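Local coordinates for possible atls1-like light-inducible protein (Prochlorococcus marinus, PDB 2XCZ) that is of unknown function but belongs to the macrophage migration inhibitory factor (MIF) family, whose small alpha/beta subunits assemble into trimers, at residues 6-11 against 86-91; 29-34 against 62-67; 55-60 against 92-97. All blocks are in the same frame, centred on the assembly; numbering follows the deposited sequence.

Contact 1. Residues 6-11 against 86-91; sequences IQASVP and QNLGIP
I90 and L88 meet A8 and V10 where helix 72-88 runs out against the end of strand 3-8. In the MIF fold, an alpha/beta design with two helices packed across a sheet, this contact illustrates how a helix end can be joined to a strand end by apolar packing, with no hydrogen bond between the two segments.

The closer apolar packing belongs to I90. Its CG1 lies anti to the carbonyl carbon (chi1 -58°) and stands 3.8 Å from CG1 of V10; the V10 and I90 side chains cross obliquely. From there the I90 chain carries on to CD1, which rests 3.8 Å from CB of A8 and 4.0 Å from CG1 of V10, so that one methyl bridges two residues of the partner. L88 packs more loosely: its CD1 stays 4.4 Å from CB of A8. Its side chain also touches V13 and L19, the latter on helix 16-31, while I90 reaches C58 on strand 58-64.

Polar groups close by are bonded elsewhere. The backbone of A8 pairs with Q43 and V46, S9 OG is hydrogen-bonded to the backbone N of T57, and N87 ND2 bonds to H83 O inside its own helix.

Backbone conformation marks the change of direction. G89, with a positive phi of 67°, is the first residue to leave the helix, and beyond this turn I90, like L88 before it, points toward 6-11. V10 touches both: its CG2 lies 4.3 Å from CB of L88, and its CG1 approaches the L88 carbonyl O at 4.1 Å.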
loop_
_atom_site.group_PDB
_atom_site.type_symbol
_atom_site.label_atom_id
_atom_site.label_comp_id
_atom_site.label_asym_id
_atom_site.label_seq_id
_atom_site.Cartn_x
_atom_site.Cartn_y
_atom_site.Cartn_z
ATOM N N ILE A 6 -3.949 -7.962 1.264
ATOM C CA ILE A 6 -3.616 -8.421 2.614
ATOM C C ILE A 6 -2.112 -8.534 2.764
ATOM O O ILE A 6 -1.428 -9.103 1.910
ATOM C CB ILE A 6 -4.272 -9.793 2.932
ATOM C CG1 ILE A 6 -5.804 -9.736 2.767
ATOM C CG2 ILE A 6 -3.951 -10.227 4.361
ATOM C CD1 ILE A 6 -6.436 -11.125 2.543
ATOM N N GLN A 7 -1.603 -7.981 3.855
ATOM C CA GLN A 7 -0.188 -8.064 4.201
ATOM C C GLN A 7 -0.105 -8.745 5.575
ATOM O O GLN A 7 -0.579 -8.203 6.583
ATOM C CB GLN A 7 0.381 -6.646 4.214
ATOM C CG GLN A 7 1.779 -6.475 4.757
ATOM C CD GLN A 7 2.009 -5.058 5.237
ATOM O OE1 GLN A 7 2.043 -4.796 6.441
ATOM N NE2 GLN A 7 2.128 -4.123 4.296
ATOM N N ALA A 8 0.475 -9.944 5.624
ATOM C CA ALA A 8 0.423 -10.718 6.874
ATOM C C ALA A 8 1.805 -11.121 7.344
ATOM O O ALA A 8 2.708 -11.281 6.529
ATOM C CB ALA A 8 -0.482 -11.950 6.718
ATOM N N SER A 9 1.948 -11.292 8.655
ATOM C CA SER A 9 3.216 -11.670 9.264
ATOM C C SER A 9 3.480 -13.175 9.232
ATOM O O SER A 9 4.640 -13.612 9.307
ATOM C CB SER A 9 3.296 -11.157 10.704
ATOM O OG SER A 9 2.415 -11.876 11.558
ATOM N N VAL A 10 2.411 -13.960 9.121
ATOM C CA VAL A 10 2.524 -15.432 9.143
ATOM C C VAL A 10 3.181 -15.967 7.866
ATOM O O VAL A 10 3.210 -15.293 6.840
ATOM C CB VAL A 10 1.153 -16.120 9.349
ATOM C CG1 VAL A 10 0.518 -15.694 10.661
ATOM C CG2 VAL A 10 0.227 -15.846 8.172
ATOM N N PRO A 11 3.717 -17.200 7.909
ATOM C CA PRO A 11 4.354 -17.727 6.702
ATOM C C PRO A 11 3.387 -17.927 5.531
ATOM O O PRO A 11 2.176 -18.048 5.745
ATOM C CB PRO A 11 4.885 -19.085 7.167
ATOM C CG PRO A 11 5.057 -18.925 8.633
ATOM C CD PRO A 11 3.927 -18.075 9.075
ATOM N N GLN A 86 -9.914 -17.566 10.372
ATOM C CA GLN A 86 -10.166 -18.965 10.003
ATOM C C GLN A 86 -9.037 -19.564 9.147
ATOM O O GLN A 86 -8.569 -20.679 9.411
ATOM C CB GLN A 86 -11.521 -19.045 9.284
ATOM C CG GLN A 86 -11.898 -20.384 8.672
ATOM C CD GLN A 86 -12.799 -21.194 9.577
ATOM O OE1 GLN A 86 -14.014 -21.263 9.365
ATOM N NE2 GLN A 86 -12.214 -21.804 10.602
ATOM N N ASN A 87 -8.588 -18.812 8.143
ATOM C CA ASN A 87 -7.683 -19.333 7.125
ATOM C C ASN A 87 -6.190 -19.105 7.375
ATOM O O ASN A 87 -5.356 -19.896 6.918
ATOM C CB ASN A 87 -8.095 -18.788 5.759
ATOM C CG ASN A 87 -9.383 -19.411 5.260
ATOM O OD1 ASN A 87 -9.375 -20.534 4.754
ATOM N ND2 ASN A 87 -10.490 -18.693 5.389
ATOM N N LEU A 88 -5.852 -18.048 8.106
ATOM C CA LEU A 88 -4.447 -17.753 8.410
ATOM C C LEU A 88 -4.094 -17.915 9.879
ATOM O O LEU A 88 -2.925 -17.841 10.236
ATOM C CB LEU A 88 -4.051 -16.346 7.922
ATOM C CG LEU A 88 -4.173 -16.111 6.417
ATOM C CD1 LEU A 88 -3.864 -14.648 6.094
ATOM C CD2 LEU A 88 -3.258 -17.072 5.649
ATOM N N GLY A 89 -5.106 -18.129 10.716
ATOM C CA GLY A 89 -4.915 -18.281 12.154
ATOM C C GLY A 89 -4.446 -17.005 12.832
ATOM O O GLY A 89 -3.757 -17.059 13.854
ATOM N N ILE A 90 -4.794 -15.858 12.254
ATOM C CA ILE A 90 -4.471 -14.565 12.859
ATOM C C ILE A 90 -5.713 -14.092 13.607
ATOM O O ILE A 90 -6.782 -13.967 13.012
ATOM C CB ILE A 90 -4.058 -13.504 11.799
ATOM C CG1 ILE A 90 -2.854 -14.007 10.999
ATOM C CG2 ILE A 90 -3.754 -12.155 12.469
ATOM C CD1 ILE A 90 -2.456 -13.120 9.807
ATOM N N PRO A 91 -5.576 -13.845 14.918
ATOM C CA PRO A 91 -6.686 -13.407 15.757
ATOM C C PRO A 91 -7.258 -12.104 15.219
ATOM O O PRO A 91 -6.488 -11.245 14.780
ATOM C CB PRO A 91 -6.021 -13.145 17.113
ATOM C CG PRO A 91 -4.731 -13.849 17.074
ATOM C CD PRO A 91 -4.297 -13.856 15.654
#

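Contact 2. Residues 29-34 against 62-67; sequences ELLGKP and VKSIGA. With PEG (di(hydroxyethyl)ether), chain B.
L31 and A67 form the close-packed part of this contact, with their CA atoms 5.7 Å apart. CD2 of L31 lies 3.5 Å from the carbonyl O of A67, and in return CB of A67 sits 3.6 Å from the carbonyl O of L31. Beside them S64 is buried, its OG donating to G66 O within the same turn at 2.7 Å and touching the CE methylene of K33.

Helix 16-31 ends here in a Schellman motif, G32 turning the chain with positive phi; it is one of the two helices that pack on the sheet of the MIF fold, and strand 58-64 belongs to that sheet. L31 and K33 both also touch P2 at the N terminus, and in MIF relatives the corresponding proline and lysine line a pocket between subunits.

The other side, around K33 and I65, is polar and open enough to admit a small molecule. A bend at chi2 (-102°) sets the course of the K33 chain beyond CG, and NZ donates to I65 O over 2.8 Å, in the carbonyl plane and on a lone pair. A di(hydroxyethyl)ether, probably from the crystallisation liquor, wraps the same ammonium group: NZ bonds to its O2 at 2.9 Å and its O1 at 3.0 Å, and weakly to O4. That O4 also takes a nearly straight bond from I65 N (3.2 Å, 172°), while CG1 and CD1 of I65 lie against its C4.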
loop_
_atom_site.group_PDB
_atom_site.type_symbol
_atom_site.label_atom_id
_atom_site.label_comp_id
_atom_site.label_asym_id
_atom_site.label_seq_id
_atom_site.Cartn_x
_atom_site.Cartn_y
_atom_site.Cartn_z
ATOM N N GLU A 29 -20.336 -10.320 -3.228
ATOM C CA GLU A 29 -21.715 -10.436 -2.799
ATOM C C GLU A 29 -22.048 -9.372 -1.766
ATOM O O GLU A 29 -23.080 -8.705 -1.873
ATOM C CB GLU A 29 -22.003 -11.827 -2.245
ATOM C CG GLU A 29 -23.500 -12.110 -2.174
ATOM C CD GLU A 29 -23.933 -12.765 -0.877
ATOM O OE1 GLU A 29 -23.061 -13.081 -0.026
ATOM O OE2 GLU A 29 -25.160 -12.957 -0.713
ATOM N N LEU A 30 -21.171 -9.193 -0.778
ATOM C CA LEU A 30 -21.415 -8.208 0.271
ATOM C C LEU A 30 -21.492 -6.779 -0.265
ATOM O O LEU A 30 -22.366 -5.997 0.145
ATOM C CB LEU A 30 -20.369 -8.316 1.392
ATOM C CG LEU A 30 -20.469 -7.316 2.558
ATOM C CD1 LEU A 30 -21.867 -7.333 3.205
ATOM C CD2 LEU A 30 -19.387 -7.579 3.607
ATOM N N LEU A 31 -20.579 -6.433 -1.174
ATOM C CA LEU A 31 -20.543 -5.084 -1.746
ATOM C C LEU A 31 -21.542 -4.856 -2.882
ATOM O O LEU A 31 -21.708 -3.727 -3.355
ATOM C CB LEU A 31 -19.128 -4.736 -2.208
ATOM C CG LEU A 31 -18.069 -4.672 -1.107
ATOM C CD1 LEU A 31 -16.748 -4.253 -1.738
ATOM C CD2 LEU A 31 -18.473 -3.702 -0.003
ATOM N N GLY A 32 -22.190 -5.922 -3.338
ATOM C CA GLY A 32 -23.114 -5.807 -4.467
ATOM C C GLY A 32 -22.401 -5.465 -5.775
ATOM O O GLY A 32 -22.952 -4.765 -6.631
ATOM N N LYS A 33 -21.172 -5.953 -5.923
ATOM C CA LYS A 33 -20.383 -5.755 -7.135
ATOM C C LYS A 33 -20.232 -7.065 -7.900
ATOM O O LYS A 33 -20.111 -8.129 -7.286
ATOM C CB LYS A 33 -18.992 -5.219 -6.774
ATOM C CG LYS A 33 -19.006 -3.875 -6.090
ATOM C CD LYS A 33 -18.646 -2.757 -7.043
ATOM C CE LYS A 33 -18.584 -1.431 -6.316
ATOM N NZ LYS A 33 -17.981 -0.357 -7.170
ATOM N N PRO A 34 -20.234 -6.994 -9.248
ATOM C CA PRO A 34 -19.887 -8.171 -10.032
ATOM C C PRO A 34 -18.488 -8.645 -9.645
ATOM O O PRO A 34 -17.559 -7.811 -9.540
ATOM C CB PRO A 34 -19.880 -7.655 -11.484
ATOM C CG PRO A 34 -20.619 -6.373 -11.467
ATOM C CD PRO A 34 -20.439 -5.798 -10.089
ATOM N N VAL A 62 -8.667 -2.146 1.900
ATOM C CA VAL A 62 -9.855 -2.358 1.115
ATOM C C VAL A 62 -10.227 -1.064 0.418
ATOM O O VAL A 62 -10.303 -0.030 1.060
ATOM C CB VAL A 62 -11.043 -2.826 1.983
ATOM C CG1 VAL A 62 -12.339 -2.872 1.156
ATOM C CG2 VAL A 62 -10.755 -4.204 2.579
ATOM N N LYS A 63 -10.453 -1.135 -0.894
ATOM C CA LYS A 63 -10.937 0.023 -1.651
ATOM C C LYS A 63 -12.144 -0.366 -2.485
ATOM O O LYS A 63 -12.280 -1.498 -2.939
ATOM C CB LYS A 63 -9.845 0.622 -2.551
ATOM C CG LYS A 63 -8.598 1.083 -1.813
ATOM C CD LYS A 63 -7.622 1.731 -2.784
ATOM C CE LYS A 63 -6.303 2.094 -2.111
ATOM N NZ LYS A 63 -6.471 2.893 -0.850
ATOM N N SER A 64 -13.030 0.601 -2.688
ATOM C CA SER A 64 -14.180 0.399 -3.547
ATOM C C SER A 64 -14.612 1.737 -4.110
ATOM O O SER A 64 -14.392 2.780 -3.475
ATOM C CB SER A 64 -15.342 -0.194 -2.742
ATOM O OG SER A 64 -16.410 -0.549 -3.604
ATOM N N ILE A 65 -15.205 1.708 -5.308
ATOM C CA ILE A 65 -15.917 2.866 -5.813
ATOM C C ILE A 65 -17.312 2.778 -5.196
ATOM O O ILE A 65 -18.157 1.984 -5.625
ATOM C CB ILE A 65 -15.970 2.912 -7.365
ATOM C CG1 ILE A 65 -14.566 3.056 -7.962
ATOM C CG2 ILE A 65 -16.846 4.090 -7.824
ATOM C CD1 ILE A 65 -14.521 2.828 -9.470
ATOM N N GLY A 66 -17.529 3.591 -4.174
ATOM C CA GLY A 66 -18.723 3.518 -3.352
ATOM C C GLY A 66 -18.886 2.166 -2.672
ATOM O O GLY A 66 -17.911 1.416 -2.507
ATOM N N ALA A 67 -20.123 1.884 -2.264
ATOM C CA ALA A 67 -20.524 0.616 -1.641
ATOM C C ALA A 67 -20.012 0.451 -0.208
ATOM O O ALA A 67 -20.051 -0.650 0.343
ATOM C CB ALA A 67 -20.130 -0.578 -2.510
HETATM C C1 PEG B . -17.980 -1.395 -10.799
HETATM O O1 PEG B . -18.951 -0.702 -9.998
HETATM C C2 PEG B . -16.641 -0.667 -10.737
HETATM O O2 PEG B . -16.129 -0.634 -9.396
HETATM C C3 PEG B . -14.826 -1.208 -9.359
HETATM C C4 PEG B . -14.076 -0.630 -8.173
HETATM O O4 PEG B . -14.762 -1.022 -6.987
#

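Contact 3. Residues 55-60 against 92-97; sequences EPTCYV and ADRIYI
C58 and V60 lie beside I95 and I97 on one face of a parallel strand pair, the two strands of a beta-alpha-beta unit whose connecting helix, 72-88, covers this face with I84. CB of C58 meets CG1 of I95 at 3.9 Å, and V60 reaches both isoleucines, its CB touching CG1 of I97 and its CG2 lying 4.2 Å from CG2 of I95. On the other face CB of Y96 comes to the edge of the Y59 ring, in its plane, at 3.9 Å from CD1; the two side chains cross at about a right angle. The hydroxyl of Y96 bonds to Y37 O of the second subunit, with which Y96 and I97 continue the sheet as an antiparallel ladder.

Backbone bonds Y96 N to C58 O and V60 N to Y96 O join the strands. At their start R94 O accepts two donors, C58 N and, at 2.8 Å, T57 OG1, which chi1 sets anti to the backbone N (-173°). Farther out the R94 chain bends at chi3, which brings NE to P56 O (2.8 Å); NH1 bonds to E55 O (2.8 Å), and each nitrogen stands above the plane of the carbonyl it bonds. CB of E55 lies over one guanidinium face, offset toward its rim, 3.4 Å above the plane.

F50 O and N53 O bind the same guanidinium. The E55 carboxylate does not touch it (OE1 6.3 Å from NE), and the positive charge of R94 is probably stabilised in part by the surrounding carbonyl dipoles, which would pin the loop before strand 58-64.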
loop_
_atom_site.group_PDB
_atom_site.type_symbol
_atom_site.label_atom_id
_atom_site.label_comp_id
_atom_site.label_asym_id
_atom_site.label_seq_id
_atom_site.Cartn_x
_atom_site.Cartn_y
_atom_site.Cartn_z
ATOM N N GLU A 55 3.778 -11.371 17.404
ATOM C CA GLU A 55 2.739 -12.381 17.251
ATOM C C GLU A 55 1.974 -12.180 15.932
ATOM O O GLU A 55 1.952 -11.053 15.387
ATOM C CB GLU A 55 1.796 -12.373 18.457
ATOM C CG GLU A 55 2.419 -13.053 19.691
ATOM C CD GLU A 55 2.683 -14.539 19.462
ATOM O OE1 GLU A 55 1.721 -15.345 19.534
ATOM O OE2 GLU A 55 3.847 -14.907 19.199
ATOM N N PRO A 56 1.374 -13.261 15.395
ATOM C CA PRO A 56 0.635 -13.212 14.131
ATOM C C PRO A 56 -0.219 -11.951 14.037
ATOM O O PRO A 56 -0.989 -11.656 14.950
ATOM C CB PRO A 56 -0.227 -14.476 14.180
ATOM C CG PRO A 56 0.644 -15.442 14.935
ATOM C CD PRO A 56 1.394 -14.630 15.959
ATOM N N THR A 57 -0.023 -11.206 12.949
ATOM C CA THR A 57 -0.739 -9.944 12.741
ATOM C C THR A 57 -0.902 -9.663 11.247
ATOM O O THR A 57 -0.217 -10.264 10.409
ATOM C CB THR A 57 -0.062 -8.780 13.468
ATOM O OG1 THR A 57 -0.888 -7.614 13.354
ATOM C CG2 THR A 57 1.312 -8.492 12.897
ATOM N N CYS A 58 -1.804 -8.738 10.916
ATOM C CA CYS A 58 -2.252 -8.602 9.549
ATOM C C CYS A 58 -2.688 -7.160 9.283
ATOM O O CYS A 58 -3.401 -6.590 10.097
ATOM C CB CYS A 58 -3.455 -9.543 9.404
ATOM S SG CYS A 58 -4.196 -9.588 7.888
ATOM N N TYR A 59 -2.236 -6.570 8.171
ATOM C CA TYR A 59 -2.828 -5.315 7.687
ATOM C C TYR A 59 -3.540 -5.536 6.362
ATOM O O TYR A 59 -2.961 -6.077 5.426
ATOM C CB TYR A 59 -1.790 -4.199 7.503
ATOM C CG TYR A 59 -2.422 -2.950 6.906
ATOM C CD1 TYR A 59 -3.395 -2.243 7.611
ATOM C CD2 TYR A 59 -2.085 -2.522 5.614
ATOM C CE1 TYR A 59 -4.008 -1.125 7.058
ATOM C CE2 TYR A 59 -2.697 -1.390 5.037
ATOM C CZ TYR A 59 -3.661 -0.714 5.773
ATOM O OH TYR A 59 -4.261 0.405 5.226
ATOM N N VAL A 60 -4.774 -5.054 6.261
ATOM C CA VAL A 60 -5.533 -5.197 5.019
ATOM C C VAL A 60 -5.898 -3.826 4.477
ATOM O O VAL A 60 -6.331 -2.970 5.233
ATOM C CB VAL A 60 -6.849 -5.960 5.272
ATOM C CG1 VAL A 60 -7.595 -6.234 3.943
ATOM C CG2 VAL A 60 -6.572 -7.277 6.029
ATOM N N ALA A 92 -8.578 -11.955 15.256
ATOM C CA ALA A 92 -9.223 -10.744 14.740
ATOM C C ALA A 92 -8.729 -9.477 15.452
ATOM O O ALA A 92 -8.687 -8.398 14.849
ATOM C CB ALA A 92 -10.740 -10.859 14.812
ATOM N N ASP A 93 -8.341 -9.607 16.729
ATOM C CA ASP A 93 -7.845 -8.436 17.469
ATOM C C ASP A 93 -6.405 -8.058 17.123
ATOM O O ASP A 93 -5.833 -7.132 17.726
ATOM C CB ASP A 93 -8.029 -8.574 18.988
ATOM C CG ASP A 93 -7.178 -9.686 19.604
ATOM O OD1 ASP A 93 -6.346 -10.316 18.913
ATOM O OD2 ASP A 93 -7.355 -9.916 20.818
ATOM N N ARG A 94 -5.820 -8.769 16.157
ATOM C CA ARG A 94 -4.525 -8.363 15.611
ATOM C C ARG A 94 -4.612 -8.030 14.114
ATOM O O ARG A 94 -3.607 -8.063 13.389
ATOM C CB ARG A 94 -3.459 -9.418 15.919
ATOM C CG ARG A 94 -3.098 -9.403 17.424
ATOM C CD ARG A 94 -1.976 -10.369 17.774
ATOM N NE ARG A 94 -0.671 -10.014 17.212
ATOM C CZ ARG A 94 0.142 -9.065 17.681
ATOM N NH1 ARG A 94 1.312 -8.865 17.084
ATOM N NH2 ARG A 94 -0.202 -8.318 18.731
ATOM N N ILE A 95 -5.827 -7.703 13.669
ATOM C CA ILE A 95 -6.064 -7.332 12.263
ATOM C C ILE A 95 -6.514 -5.880 12.151
ATOM O O ILE A 95 -7.442 -5.460 12.849
ATOM C CB ILE A 95 -7.120 -8.260 11.600
ATOM C CG1 ILE A 95 -6.664 -9.731 11.691
ATOM C CG2 ILE A 95 -7.391 -7.804 10.151
ATOM C CD1 ILE A 95 -7.682 -10.727 11.197
ATOM N N TYR A 96 -5.830 -5.115 11.296
ATOM C CA TYR A 96 -6.258 -3.759 10.943
ATOM C C TYR A 96 -6.678 -3.731 9.483
ATOM O O TYR A 96 -6.073 -4.402 8.641
ATOM C CB TYR A 96 -5.104 -2.774 11.113
ATOM C CG TYR A 96 -4.968 -2.125 12.470
ATOM C CD1 TYR A 96 -5.934 -2.292 13.456
ATOM C CD2 TYR A 96 -3.901 -1.272 12.734
ATOM C CE1 TYR A 96 -5.821 -1.652 14.697
ATOM C CE2 TYR A 96 -3.772 -0.644 13.969
ATOM C CZ TYR A 96 -4.737 -0.829 14.935
ATOM O OH TYR A 96 -4.638 -0.192 16.160
ATOM N N ILE A 97 -7.706 -2.937 9.194
ATOM C CA ILE A 97 -8.164 -2.725 7.831
ATOM C C ILE A 97 -8.253 -1.243 7.540
ATOM O O ILE A 97 -8.980 -0.504 8.244
ATOM C CB ILE A 97 -9.542 -3.394 7.549
ATOM C CG1 ILE A 97 -9.525 -4.889 7.923
ATOM C CG2 ILE A 97 -9.918 -3.218 6.082
ATOM C CD1 ILE A 97 -10.923 -5.502 7.965
#

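Followed from the N terminus, the chain opens contact 1 at the end of strand 3-8, contact 2 at the end of helix 16-31 and contact 3 at the entry to strand 58-64. That strand's far end closes contact 2, the end of helix 72-88 then closes contact 1, and strand 95-101 closes contact 3. Contact 2 therefore nests within contact 1, while contact 3 crosses both. Contacts 1 and 3 adjoin, with centres about 7 Å apart, and Q7 O probably bonds Y59 N between them. Contact 2 lies on the opposite side of the chain's centre, yet its V62 CG2 packs on I97 CG2 of contact 3 at 3.7 Å. Together they tie both helices to one sheet.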